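Local coordinates for protein helicase of the snf2/rad54 family (Sulfolobus solfataricus, PDB 1Z5Z) that probably couples ATP hydrolysis to movement along double-stranded DNA, as a SWI2/SNF2-type ATPase of which this is the C-terminal helicase domain, at residues T31-N36 against M98-E103; T38-A43 against L84-E89; K74-V79 against F118-D123; M124-R129 against V140-G145; E227-Q232 against E265-G270. One frame throughout, in Å; residues are numbered along the deposited sequence.

Contact 1. Residues T31-N36 against M98-E103; sequences TNVYCN and MIRTME
R100 brings its guanidinium up to V33 so that V33 CG1 sits over the centre of one face, 3.5 Å from R100 CZ. The two side chains come from opposite directions, the methyl from strand 29-35 and the arginine from helix 96-110. From Y34 it is the backbone that takes part: Y34 O lies 3.5 Å from R100 NH1, oblique to the guanidinium plane. Nearer the helix, C35 SG rests against the aliphatic root of the arginine, 3.6 Å from R100 CG. What folds the charged end back over the valine is a chain bent twice, at chi2 (-73°) and again at chi3 (-116°). This is helix-on-sheet packing at the border of a RecA-like domain, for strand 29-35 is an outermost strand of the parallel sheet and bonds through its backbone to strand 216-222; the axes of 31-35 and 98-103 pass 9.0 Å apart. Within the helix, R100 NH2 and E103 OE1 form only a long salt bridge of 3.8 Å. Cutting R100 back to an alanine would probably remove the guanidinium from over the V33 methyl and the stem from beside the C35 sulfur, and leave E103 without its long-range partner. The Y34 side chain leaves the backbone away from the helix, and its OH takes a hydrogen bond of 3.1 Å from N32 ND2, nearly in the amide plane. N32 is fixed in turn by K219 and D231.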
# COMPACT_ATOMS: atom_id res chain seq x y z
N THR A 31 2.61 -14.30 -0.60
CA THR A 31 3.62 -14.14 0.43
C THR A 31 3.99 -12.68 0.72
O THR A 31 3.93 -11.81 -0.15
CB THR A 31 4.94 -14.89 0.04
N ASN A 32 4.40 -12.43 1.96
CA ASN A 32 4.81 -11.10 2.40
C ASN A 32 6.22 -10.76 1.93
O ASN A 32 7.10 -11.61 1.92
CB ASN A 32 4.76 -11.03 3.92
CG ASN A 32 3.34 -10.95 4.45
OD1 ASN A 32 2.39 -10.70 3.70
ND2 ASN A 32 3.18 -11.15 5.75
N VAL A 33 6.42 -9.52 1.52
CA VAL A 33 7.73 -9.04 1.10
C VAL A 33 8.02 -7.88 2.07
O VAL A 33 7.36 -6.84 2.03
CB VAL A 33 7.70 -8.55 -0.36
CG1 VAL A 33 8.96 -7.71 -0.68
CG2 VAL A 33 7.60 -9.77 -1.31
N TYR A 34 8.97 -8.10 2.98
CA TYR A 34 9.32 -7.08 3.98
C TYR A 34 10.28 -6.06 3.43
O TYR A 34 11.34 -6.39 2.88
CB TYR A 34 9.90 -7.75 5.22
CG TYR A 34 8.88 -8.66 5.84
CD1 TYR A 34 7.90 -8.16 6.68
CD2 TYR A 34 8.84 -10.03 5.52
CE1 TYR A 34 6.88 -8.98 7.18
CE2 TYR A 34 7.84 -10.87 6.02
CZ TYR A 34 6.86 -10.33 6.85
OH TYR A 34 5.87 -11.12 7.35
N CYS A 35 9.90 -4.81 3.58
CA CYS A 35 10.67 -3.73 3.05
C CYS A 35 10.96 -2.75 4.15
O CYS A 35 10.05 -2.27 4.82
CB CYS A 35 9.87 -2.99 1.95
SG CYS A 35 9.03 -4.01 0.71
N ASN A 36 12.24 -2.44 4.31
CA ASN A 36 12.71 -1.50 5.31
C ASN A 36 12.44 -0.09 4.80
O ASN A 36 12.56 0.18 3.61
CB ASN A 36 14.22 -1.68 5.54
CG ASN A 36 14.58 -3.08 6.02
OD1 ASN A 36 14.17 -3.50 7.11
ND2 ASN A 36 15.32 -3.82 5.20
N MET A 98 9.29 0.94 -3.17
CA MET A 98 9.60 1.16 -4.58
C MET A 98 10.91 0.42 -4.89
O MET A 98 11.05 -0.19 -5.95
CB MET A 98 9.80 2.66 -4.85
CG MET A 98 8.81 3.33 -5.78
SD MET A 98 7.37 2.44 -6.43
CE MET A 98 8.13 1.89 -7.87
N ILE A 99 11.86 0.47 -3.98
CA ILE A 99 13.13 -0.20 -4.20
C ILE A 99 12.91 -1.71 -4.37
O ILE A 99 13.49 -2.32 -5.26
CB ILE A 99 14.11 0.07 -3.04
CG1 ILE A 99 14.64 1.50 -3.14
CG2 ILE A 99 15.27 -0.95 -3.04
CD1 ILE A 99 15.17 2.05 -1.81
N ARG A 100 12.08 -2.31 -3.52
CA ARG A 100 11.84 -3.74 -3.67
C ARG A 100 10.99 -4.00 -4.90
O ARG A 100 11.14 -5.04 -5.55
CB ARG A 100 11.13 -4.33 -2.44
CG ARG A 100 12.00 -4.39 -1.21
CD ARG A 100 13.05 -5.49 -1.33
NE ARG A 100 12.83 -6.53 -0.33
CZ ARG A 100 12.50 -7.79 -0.62
NH1 ARG A 100 12.31 -8.65 0.38
NH2 ARG A 100 12.37 -8.18 -1.89
N THR A 101 10.10 -3.08 -5.24
CA THR A 101 9.25 -3.29 -6.41
C THR A 101 10.05 -3.42 -7.71
O THR A 101 9.76 -4.28 -8.54
CB THR A 101 8.19 -2.15 -6.52
OG1 THR A 101 7.33 -2.21 -5.36
CG2 THR A 101 7.35 -2.31 -7.82
N MET A 102 11.04 -2.55 -7.92
CA MET A 102 11.85 -2.65 -9.13
C MET A 102 12.62 -3.99 -9.10
O MET A 102 12.85 -4.58 -10.15
CB MET A 102 12.83 -1.48 -9.23
CG MET A 102 12.14 -0.07 -9.31
SD MET A 102 10.70 0.04 -10.37
CE MET A 102 11.48 -0.18 -12.04
N GLU A 103 13.00 -4.49 -7.92
CA GLU A 103 13.71 -5.77 -7.85
C GLU A 103 12.78 -6.87 -8.27
O GLU A 103 13.18 -7.78 -9.00
CB GLU A 103 14.22 -6.08 -6.44
CG GLU A 103 15.06 -4.97 -5.84
CD GLU A 103 15.59 -5.28 -4.44
OE1 GLU A 103 14.95 -6.05 -3.70
OE2 GLU A 103 16.65 -4.73 -4.10

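Contact 2. Residues T38-A43 against L84-E89; sequences TPEQAA and LLKGGE
E40, between the two residues of the capping box that starts helix 39-55, forms a salt bridge with K86, tying the first turn of that helix to the end of the short helix 83-86. The two side chains approach from opposite directions, and K86 NZ donates to E40 OE2 at 2.8 Å, using the anti lone pair, the one turned away from the other carboxylate oxygen. E40 reaches out because its CG stands anti to the backbone N (chi1 177°) and the chain beyond runs extended. K86 is nearly straight too, except for one bend at chi3 (55°) that turns the ammonium end onto the carboxylate. The same OE2 is also bridged by R94 NH1. With two cations at one oxygen, E40 would be expected to stay ionised. R94 binds the carbonyls of G87 and E89 as well, so one arginine joins the carboxylate to the loop in which helix 83-86 ends. That helix stops at G87, where phi turns positive. The contact lies on the surface and is small, the two segments burying 74 Å² between them. The capping box closes in both directions. In one, Q41 N donates to T38 OG1 at 3.0 Å. The glutamine amide is gripped further, its OE1 by G96 N and its NE2 by I78 O. In the returning bond T38 N stands 3.1 Å from Q41 OE1, in the carbonyl plane and on a lone pair.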
# COMPACT_ATOMS: atom_id res chain seq x y z
N THR A 38 13.29 3.85 4.39
CA THR A 38 14.52 4.59 4.16
C THR A 38 14.65 5.53 5.38
O THR A 38 13.66 5.81 6.06
CB THR A 38 14.37 5.52 2.97
OG1 THR A 38 13.29 6.40 3.25
CG2 THR A 38 14.12 4.74 1.66
N PRO A 39 15.86 6.02 5.67
CA PRO A 39 16.03 6.93 6.80
C PRO A 39 15.02 8.10 6.76
O PRO A 39 14.43 8.47 7.79
CB PRO A 39 17.47 7.41 6.64
CG PRO A 39 18.15 6.24 6.09
CD PRO A 39 17.16 5.68 5.06
N GLU A 40 14.83 8.68 5.57
CA GLU A 40 13.90 9.78 5.43
C GLU A 40 12.50 9.28 5.89
O GLU A 40 11.87 9.90 6.76
CB GLU A 40 13.87 10.28 3.97
CG GLU A 40 12.83 11.42 3.68
CD GLU A 40 12.69 11.79 2.19
OE1 GLU A 40 13.05 10.97 1.31
OE2 GLU A 40 12.18 12.89 1.86
N GLN A 41 12.05 8.15 5.36
CA GLN A 41 10.74 7.60 5.73
C GLN A 41 10.60 7.33 7.23
O GLN A 41 9.55 7.61 7.82
CB GLN A 41 10.44 6.31 4.96
CG GLN A 41 10.12 6.50 3.48
CD GLN A 41 9.85 5.17 2.75
OE1 GLN A 41 10.70 4.27 2.73
NE2 GLN A 41 8.66 5.06 2.15
N ALA A 42 11.65 6.77 7.84
CA ALA A 42 11.60 6.45 9.25
C ALA A 42 11.49 7.72 10.07
O ALA A 42 10.76 7.77 11.07
CB ALA A 42 12.84 5.65 9.67
N ALA A 43 12.19 8.76 9.64
CA ALA A 43 12.10 10.02 10.38
C ALA A 43 10.71 10.63 10.28
O ALA A 43 10.20 11.15 11.27
CB ALA A 43 13.11 11.01 9.86
N LEU A 84 4.25 11.68 -1.45
CA LEU A 84 2.79 11.86 -1.34
C LEU A 84 2.46 13.00 -0.35
O LEU A 84 1.39 13.59 -0.41
CB LEU A 84 2.13 10.56 -0.85
CG LEU A 84 2.23 9.33 -1.76
CD1 LEU A 84 1.90 8.07 -1.00
CD2 LEU A 84 1.28 9.51 -2.96
N LEU A 85 3.38 13.26 0.58
CA LEU A 85 3.24 14.28 1.61
C LEU A 85 4.22 15.46 1.50
O LEU A 85 3.92 16.55 1.96
CB LEU A 85 3.44 13.65 3.00
CG LEU A 85 2.29 12.85 3.59
CD1 LEU A 85 2.59 12.59 5.04
CD2 LEU A 85 0.99 13.65 3.46
N LYS A 86 5.40 15.22 0.94
CA LYS A 86 6.39 16.30 0.84
C LYS A 86 6.70 16.67 -0.58
O LYS A 86 7.52 17.54 -0.84
CB LYS A 86 7.70 15.89 1.51
CG LYS A 86 7.67 15.82 3.00
CD LYS A 86 8.86 15.02 3.52
CE LYS A 86 10.18 15.57 3.01
NZ LYS A 86 11.32 14.85 3.64
N GLY A 87 6.04 16.02 -1.53
CA GLY A 87 6.34 16.29 -2.92
C GLY A 87 7.81 16.00 -3.14
O GLY A 87 8.43 15.19 -2.42
N GLY A 88 8.38 16.64 -4.16
CA GLY A 88 9.78 16.42 -4.43
C GLY A 88 10.00 15.35 -5.47
O GLY A 88 9.08 14.96 -6.20
N GLU A 89 11.23 14.86 -5.53
CA GLU A 89 11.60 13.83 -6.48
C GLU A 89 10.75 12.55 -6.25
O GLU A 89 10.61 12.10 -5.11
CB GLU A 89 13.09 13.55 -6.30
CG GLU A 89 13.77 12.88 -7.48
CD GLU A 89 15.29 12.78 -7.31

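Contact 3. Residues K74-V79 against F118-D123; sequences KLKQIV and FTQFVD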
# COMPACT_ATOMS: atom_id res chain seq x y z
N LYS A 74 -1.70 9.60 7.20
CA LYS A 74 -0.35 10.05 6.90
C LYS A 74 0.70 8.93 6.99
O LYS A 74 1.61 8.87 6.16
CB LYS A 74 0.06 11.20 7.82
CG LYS A 74 -0.48 12.57 7.40
CD LYS A 74 0.12 13.60 8.37
CE LYS A 74 -0.20 15.03 8.02
NZ LYS A 74 0.22 15.89 9.17
N LEU A 75 0.59 8.07 7.99
CA LEU A 75 1.52 6.96 8.13
C LEU A 75 1.43 6.00 6.92
O LEU A 75 2.45 5.52 6.43
CB LEU A 75 1.24 6.19 9.42
CG LEU A 75 1.35 6.98 10.74
CD1 LEU A 75 0.87 6.07 11.86
CD2 LEU A 75 2.79 7.44 11.00
N LYS A 76 0.22 5.73 6.44
CA LYS A 76 0.07 4.84 5.31
C LYS A 76 0.70 5.46 4.11
O LYS A 76 1.29 4.77 3.28
CB LYS A 76 -1.39 4.55 5.02
CG LYS A 76 -2.11 3.65 6.03
CD LYS A 76 -3.58 3.57 5.58
CE LYS A 76 -4.45 2.72 6.48
NZ LYS A 76 -5.90 2.86 6.03
N GLN A 77 0.61 6.79 4.00
CA GLN A 77 1.22 7.43 2.85
C GLN A 77 2.75 7.47 2.95
O GLN A 77 3.43 7.27 1.96
CB GLN A 77 0.69 8.85 2.68
CG GLN A 77 -0.79 8.87 2.27
CD GLN A 77 -1.34 10.31 2.24
OE1 GLN A 77 -1.62 10.86 1.18
NE2 GLN A 77 -1.44 10.92 3.42
N ILE A 78 3.26 7.71 4.16
CA ILE A 78 4.69 7.77 4.39
C ILE A 78 5.36 6.44 4.06
O ILE A 78 6.43 6.42 3.42
CB ILE A 78 4.99 8.17 5.88
CG1 ILE A 78 4.70 9.68 6.08
CG2 ILE A 78 6.42 7.83 6.27
CD1 ILE A 78 4.91 10.12 7.54
N VAL A 79 4.75 5.33 4.47
CA VAL A 79 5.39 4.04 4.17
C VAL A 79 5.34 3.64 2.70
O VAL A 79 5.99 2.67 2.30
CB VAL A 79 4.82 2.88 5.02
CG1 VAL A 79 5.00 3.24 6.53
CG2 VAL A 79 3.35 2.64 4.68
N PHE A 118 -1.33 -3.03 -7.34
CA PHE A 118 -2.49 -2.38 -6.73
C PHE A 118 -2.06 -1.47 -5.61
O PHE A 118 -1.13 -1.80 -4.88
CB PHE A 118 -3.44 -3.43 -6.07
CG PHE A 118 -4.24 -4.29 -7.06
CD1 PHE A 118 -3.67 -5.38 -7.70
CD2 PHE A 118 -5.58 -4.00 -7.32
CE1 PHE A 118 -4.43 -6.20 -8.60
CE2 PHE A 118 -6.34 -4.78 -8.20
CZ PHE A 118 -5.76 -5.89 -8.84
N THR A 119 -2.75 -0.34 -5.45
CA THR A 119 -2.50 0.55 -4.32
C THR A 119 -3.84 1.21 -3.96
O THR A 119 -4.74 1.28 -4.80
CB THR A 119 -1.45 1.67 -4.63
OG1 THR A 119 -1.51 2.64 -3.59
CG2 THR A 119 -1.72 2.39 -5.95
N GLN A 120 -3.99 1.66 -2.72
CA GLN A 120 -5.25 2.28 -2.29
C GLN A 120 -5.23 3.78 -2.58
O GLN A 120 -6.24 4.45 -2.37
CB GLN A 120 -5.44 2.11 -0.78
CG GLN A 120 -4.40 2.83 0.08
CD GLN A 120 -4.41 2.33 1.52
OE1 GLN A 120 -3.69 1.38 1.88
NE2 GLN A 120 -5.22 2.93 2.34
N PHE A 121 -4.08 4.31 -3.03
CA PHE A 121 -3.99 5.76 -3.30
C PHE A 121 -3.80 6.10 -4.79
O PHE A 121 -2.83 5.63 -5.43
CB PHE A 121 -2.81 6.37 -2.55
CG PHE A 121 -2.87 6.22 -1.04
CD1 PHE A 121 -1.87 5.52 -0.37
CD2 PHE A 121 -3.89 6.83 -0.29
CE1 PHE A 121 -1.86 5.41 1.02
CE2 PHE A 121 -3.87 6.73 1.14
CZ PHE A 121 -2.85 6.01 1.78
N VAL A 122 -4.68 6.93 -5.33
CA VAL A 122 -4.55 7.31 -6.72
C VAL A 122 -3.17 7.94 -6.94
O VAL A 122 -2.54 7.72 -7.99
CB VAL A 122 -5.62 8.37 -7.15
CG1 VAL A 122 -5.34 8.82 -8.54
CG2 VAL A 122 -7.05 7.82 -7.08
N ASP A 123 -2.68 8.72 -5.97
CA ASP A 123 -1.39 9.38 -6.16
C ASP A 123 -0.22 8.43 -6.19
O ASP A 123 0.75 8.64 -6.94
CB ASP A 123 -1.19 10.47 -5.10
CG ASP A 123 -2.15 11.62 -5.28
OD1 ASP A 123 -2.49 11.88 -6.46
OD2 ASP A 123 -2.57 12.24 -4.28
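The F121 ring is sandwiched between two methylenes. Over one face, offset toward the rim, lies Q77 CG, 3.9 Å from the ring centroid in a CH-pi contact; over the centre of the opposite face sits CG of the neighbouring Q120, 3.6 Å above the plane. K76 CB meets the ring at its edge, in plane, 3.8 Å from F121 CZ. The Q77 and F121 side chains cross at about a right angle, with amide and ring planes 37° apart. K76 continues as a straight chain across Q120, and its ammonium end finds its salt bridge beyond, with D249. An alanine replacing F121 would probably strip Q77 CG and K76 CB of their shared ring and open a gap between helix 61-78 and the loop. The backbone beneath the ring is fixed by T119, whose OG1 accepts from F121 N at 3.1 Å, with D191 as a further partner of that hydroxyl. F121 itself occupies the N-cap position of helix 122-136. An ST turn leading from strand 115-119 into the next helix, with the sequence FTQF, is consistent with conserved motif IV of SNF2-family helicase domains.

Contact 4. Residues M124-R129 against V140-G145; sequences MGKIIR and VPFLYG
R129 and F142 both hold CG anti to the backbone N, chi1 -157° and 179°, and this lays the arginine stem against V140 and the phenyl ring against the helix backbone. R129 CG touches V140 twice, at 3.2 Å from V140 O and 3.4 Å from V140 CG1. The arginine chain then bends at chi2 and chi3, so that V140 O comes to lie near the plane of the guanidinium, at its edge. F142 CB packs 4.0 Å from R129 CG. The two side chains cross at about a right angle, and the guanidinium and ring planes are turned 80° apart. Farther out on the ring, F142 CE1 meets K126 CG at 3.4 Å, an oblique approach. The backbone of G125 lies over one face of the ring, with G125 CA 3.9 Å from F142 CE2, and a CB on that glycine would run into the same ring carbon. Helix 122-136 is here packed against the strand it leads to: strand 115-119, the helix and strand 142-143 make a beta-alpha-beta crossover that skips over strand 167-171, which lies between the two in the sheet. Strand 167-171 helps hold the layers together, as V169 touches both I128 and V140. V140 N is bonded to the side chain of E133 one turn farther along the helix, and V122 touches F142 near the helix start. On the face of the F142 ring opposite G125 lies Y144 CD1, 3.5 Å above the plane and offset toward the rim.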
# COMPACT_ATOMS: atom_id res chain seq x y z
N MET A 124 -0.28 7.39 -5.37
CA MET A 124 0.79 6.40 -5.38
C MET A 124 0.74 5.69 -6.74
O MET A 124 1.77 5.42 -7.33
CB MET A 124 0.63 5.38 -4.24
CG MET A 124 1.94 4.55 -4.05
SD MET A 124 3.39 5.60 -3.67
CE MET A 124 4.58 4.94 -4.82
N GLY A 125 -0.48 5.42 -7.22
CA GLY A 125 -0.63 4.77 -8.51
C GLY A 125 0.09 5.54 -9.61
O GLY A 125 0.77 4.93 -10.45
N LYS A 126 -0.05 6.88 -9.62
CA LYS A 126 0.61 7.70 -10.64
C LYS A 126 2.13 7.66 -10.50
O LYS A 126 2.85 7.60 -11.50
CB LYS A 126 0.12 9.14 -10.55
CG LYS A 126 -1.30 9.31 -11.01
CD LYS A 126 -1.79 10.71 -10.68
CE LYS A 126 -2.97 11.05 -11.56
NZ LYS A 126 -3.54 12.38 -11.25
N ILE A 127 2.62 7.72 -9.26
CA ILE A 127 4.06 7.67 -9.03
C ILE A 127 4.63 6.33 -9.57
O ILE A 127 5.61 6.30 -10.32
CB ILE A 127 4.38 7.82 -7.52
CG1 ILE A 127 4.24 9.30 -7.11
CG2 ILE A 127 5.78 7.27 -7.20
CD1 ILE A 127 4.25 9.53 -5.61
N ILE A 128 3.97 5.23 -9.22
CA ILE A 128 4.41 3.93 -9.68
C ILE A 128 4.44 3.87 -11.19
O ILE A 128 5.43 3.43 -11.80
CB ILE A 128 3.46 2.86 -9.18
CG1 ILE A 128 3.62 2.72 -7.67
CG2 ILE A 128 3.77 1.54 -9.84
CD1 ILE A 128 2.52 1.87 -7.03
N ARG A 129 3.35 4.33 -11.79
CA ARG A 129 3.18 4.34 -13.24
C ARG A 129 4.31 5.20 -13.89
O ARG A 129 4.94 4.78 -14.87
CB ARG A 129 1.79 4.90 -13.55
CG ARG A 129 1.21 4.51 -14.89
CD ARG A 129 1.42 5.56 -15.94
NE ARG A 129 0.43 6.64 -15.84
CZ ARG A 129 0.68 7.78 -15.23
NH1 ARG A 129 1.87 7.95 -14.70
NH2 ARG A 129 -0.24 8.73 -15.12
N VAL A 140 2.50 1.84 -19.46
CA VAL A 140 1.93 1.34 -18.20
C VAL A 140 0.50 1.87 -18.02
O VAL A 140 0.30 2.97 -17.49
CB VAL A 140 2.82 1.76 -16.99
CG1 VAL A 140 2.17 1.33 -15.63
CG2 VAL A 140 4.23 1.15 -17.17
N PRO A 141 -0.50 1.12 -18.48
CA PRO A 141 -1.88 1.56 -18.33
C PRO A 141 -2.23 1.70 -16.85
O PRO A 141 -1.80 0.88 -16.01
CB PRO A 141 -2.68 0.49 -19.06
CG PRO A 141 -1.68 -0.64 -19.29
CD PRO A 141 -0.38 -0.04 -19.39
N PHE A 142 -2.99 2.74 -16.54
CA PHE A 142 -3.35 3.07 -15.16
C PHE A 142 -4.86 3.07 -14.89
O PHE A 142 -5.56 3.95 -15.40
CB PHE A 142 -2.78 4.47 -14.85
CG PHE A 142 -3.08 4.97 -13.46
CD1 PHE A 142 -3.21 6.33 -13.22
CD2 PHE A 142 -3.22 4.09 -12.41
CE1 PHE A 142 -3.48 6.82 -11.92
CE2 PHE A 142 -3.49 4.55 -11.11
CZ PHE A 142 -3.62 5.91 -10.86
N LEU A 143 -5.37 2.11 -14.12
CA LEU A 143 -6.81 2.10 -13.78
C LEU A 143 -7.13 2.81 -12.45
O LEU A 143 -6.52 2.53 -11.43
CB LEU A 143 -7.36 0.67 -13.66
CG LEU A 143 -7.79 -0.11 -14.91
CD1 LEU A 143 -8.39 -1.45 -14.51
CD2 LEU A 143 -8.84 0.67 -15.70
N TYR A 144 -8.08 3.75 -12.47
CA TYR A 144 -8.53 4.43 -11.25
C TYR A 144 -10.04 4.71 -11.42
O TYR A 144 -10.58 4.66 -12.53
CB TYR A 144 -7.74 5.73 -10.97
CG TYR A 144 -7.69 6.73 -12.10
CD1 TYR A 144 -6.77 6.60 -13.14
CD2 TYR A 144 -8.56 7.83 -12.13
CE1 TYR A 144 -6.71 7.52 -14.18
CE2 TYR A 144 -8.52 8.77 -13.18
CZ TYR A 144 -7.59 8.61 -14.20
OH TYR A 144 -7.52 9.53 -15.25
N GLY A 145 -10.69 4.95 -10.29
CA GLY A 145 -12.13 5.17 -10.25
C GLY A 145 -12.75 6.22 -11.17
O GLY A 145 -13.83 5.97 -11.71

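Contact 5. Residues E227-Q232 against E265-G270; sequences EEKIDQ and ELSVGG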
# COMPACT_ATOMS: atom_id res chain seq x y z
N GLU A 227 1.99 -1.45 9.33
CA GLU A 227 1.64 -2.46 8.31
C GLU A 227 2.03 -3.85 8.83
O GLU A 227 1.31 -4.85 8.64
CB GLU A 227 2.37 -2.18 7.00
CG GLU A 227 1.95 -0.88 6.31
CD GLU A 227 2.60 -0.72 4.94
OE1 GLU A 227 1.92 -0.26 3.98
OE2 GLU A 227 3.79 -1.05 4.82
N GLU A 228 3.20 -3.94 9.47
CA GLU A 228 3.63 -5.22 10.00
C GLU A 228 2.73 -5.67 11.15
O GLU A 228 2.37 -6.85 11.20
CB GLU A 228 5.07 -5.14 10.52
CG GLU A 228 5.59 -6.52 10.92
CD GLU A 228 7.09 -6.57 10.85
OE1 GLU A 228 7.62 -7.55 10.28
OE2 GLU A 228 7.73 -5.63 11.34
N LYS A 229 2.41 -4.76 12.07
CA LYS A 229 1.55 -5.06 13.23
C LYS A 229 0.18 -5.55 12.86
O LYS A 229 -0.31 -6.54 13.40
CB LYS A 229 1.37 -3.82 14.11
CG LYS A 229 2.44 -3.63 15.15
CD LYS A 229 3.80 -3.69 14.55
CE LYS A 229 4.83 -3.37 15.59
NZ LYS A 229 5.75 -2.47 14.92
N ILE A 230 -0.47 -4.82 11.96
CA ILE A 230 -1.78 -5.24 11.55
C ILE A 230 -1.72 -6.60 10.87
O ILE A 230 -2.54 -7.47 11.14
CB ILE A 230 -2.42 -4.22 10.61
CG1 ILE A 230 -2.86 -3.00 11.42
CG2 ILE A 230 -3.60 -4.85 9.91
CD1 ILE A 230 -2.77 -1.65 10.66
N ASP A 231 -0.74 -6.81 10.00
CA ASP A 231 -0.65 -8.11 9.34
C ASP A 231 -0.49 -9.21 10.37
O ASP A 231 -1.21 -10.21 10.33
CB ASP A 231 0.53 -8.14 8.37
CG ASP A 231 0.46 -9.33 7.43
OD1 ASP A 231 1.06 -10.38 7.76
OD2 ASP A 231 -0.20 -9.22 6.37
N GLN A 232 0.46 -9.03 11.28
CA GLN A 232 0.68 -10.02 12.33
C GLN A 232 -0.58 -10.30 13.13
O GLN A 232 -0.89 -11.46 13.40
CB GLN A 232 1.78 -9.55 13.29
CG GLN A 232 3.16 -9.60 12.68
CD GLN A 232 4.21 -8.95 13.55
OE1 GLN A 232 5.38 -8.90 13.18
NE2 GLN A 232 3.79 -8.43 14.70
N GLU A 265 3.50 2.69 16.69
CA GLU A 265 4.82 3.19 16.95
C GLU A 265 5.87 2.40 16.15
O GLU A 265 5.74 1.22 15.97
CB GLU A 265 5.06 3.10 18.46
CG GLU A 265 6.44 3.27 18.94
CD GLU A 265 6.42 3.61 20.42
OE1 GLU A 265 6.23 4.81 20.77
OE2 GLU A 265 6.56 2.65 21.20
N LEU A 266 6.91 3.07 15.69
CA LEU A 266 7.95 2.41 14.92
C LEU A 266 8.80 1.52 15.83
O LEU A 266 9.36 2.00 16.81
CB LEU A 266 8.83 3.47 14.29
CG LEU A 266 9.79 3.01 13.18
CD1 LEU A 266 9.03 2.50 11.95
CD2 LEU A 266 10.68 4.19 12.79
N SER A 267 8.87 0.22 15.54
CA SER A 267 9.66 -0.69 16.36
C SER A 267 10.95 -1.18 15.67
O SER A 267 11.27 -2.36 15.69
CB SER A 267 8.80 -1.88 16.75
OG SER A 267 8.20 -2.47 15.62
N VAL A 268 11.66 -0.24 15.07
CA VAL A 268 12.90 -0.49 14.35
C VAL A 268 14.09 -0.25 15.27
O VAL A 268 14.09 0.67 16.07
CB VAL A 268 13.00 0.47 13.14
CG1 VAL A 268 14.39 0.49 12.59
CG2 VAL A 268 11.98 0.03 12.06
N GLY A 269 15.10 -1.11 15.16
CA GLY A 269 16.28 -0.94 15.99
C GLY A 269 16.84 0.44 15.74
O GLY A 269 16.85 0.93 14.60
N GLY A 270 17.32 1.09 16.79
CA GLY A 270 17.87 2.42 16.63
C GLY A 270 16.84 3.45 17.03
O GLY A 270 17.20 4.56 17.41
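K229 reaches from helix 226-236 to S267 in the tail that follows helix 257-264, a surface contact joining the helix after strand 216-222 to the C-terminal end of the chain. Along the helix, E227 comes first and serves the strand side: one carboxylate oxygen makes a salt bridge with K97, the other takes the backbone N of S222. E228 points its CB toward the tail, while its OE2 is bonded to G224 N. K229 then carries the contact. Its chain is bent at chi2 (52°) and chi4 (-136°), which delivers NZ to S267 OG at 2.5 Å. That is short for a hydrogen bond from an ammonium group, so the exact length is doubtful. The carbon before the ammonium follows it in, K229 CE lying 3.5 Å from S267 OG. S267 OG sits between the backbone N and the carbonyl carbon, chi1 52°, and is additionally weakly bonded to G224 O. The serine backbone pairs with G224 too, so E228 and S267 both hold the same short link between strand 216-222 and the helix. Past K229 the helix runs on regularly, D231 N donating to E227 O at 3.1 Å. E265 meets the lysine through its backbone, its CB pointing away from the helix while K229 NZ stands 3.8 Å from E265 O.

Overall arrangement
From the N terminus, strand 29-35 opens contact 1, which closes at helix 96-110. Within that loop, contact 2 joins the start of helix 39-55 to the end of helix 83-86. Contact 3 begins on helix 61-78 inside both loops and ends beyond them after strand 115-119, so it crosses contacts 1 and 2. Contact 4 follows in series, closing the crossover from helix 122-136 to strand 142-143; it adjoins contact 3 along the helix and touches contact 1 through M98. Contact 5 comes last, far from contact 4, with centres about 27 Å apart, and ties helix 226-236 to the tail. Contacts 1, 3 and 4 reach the parallel sheet, whereas contact 2 links peripheral helices.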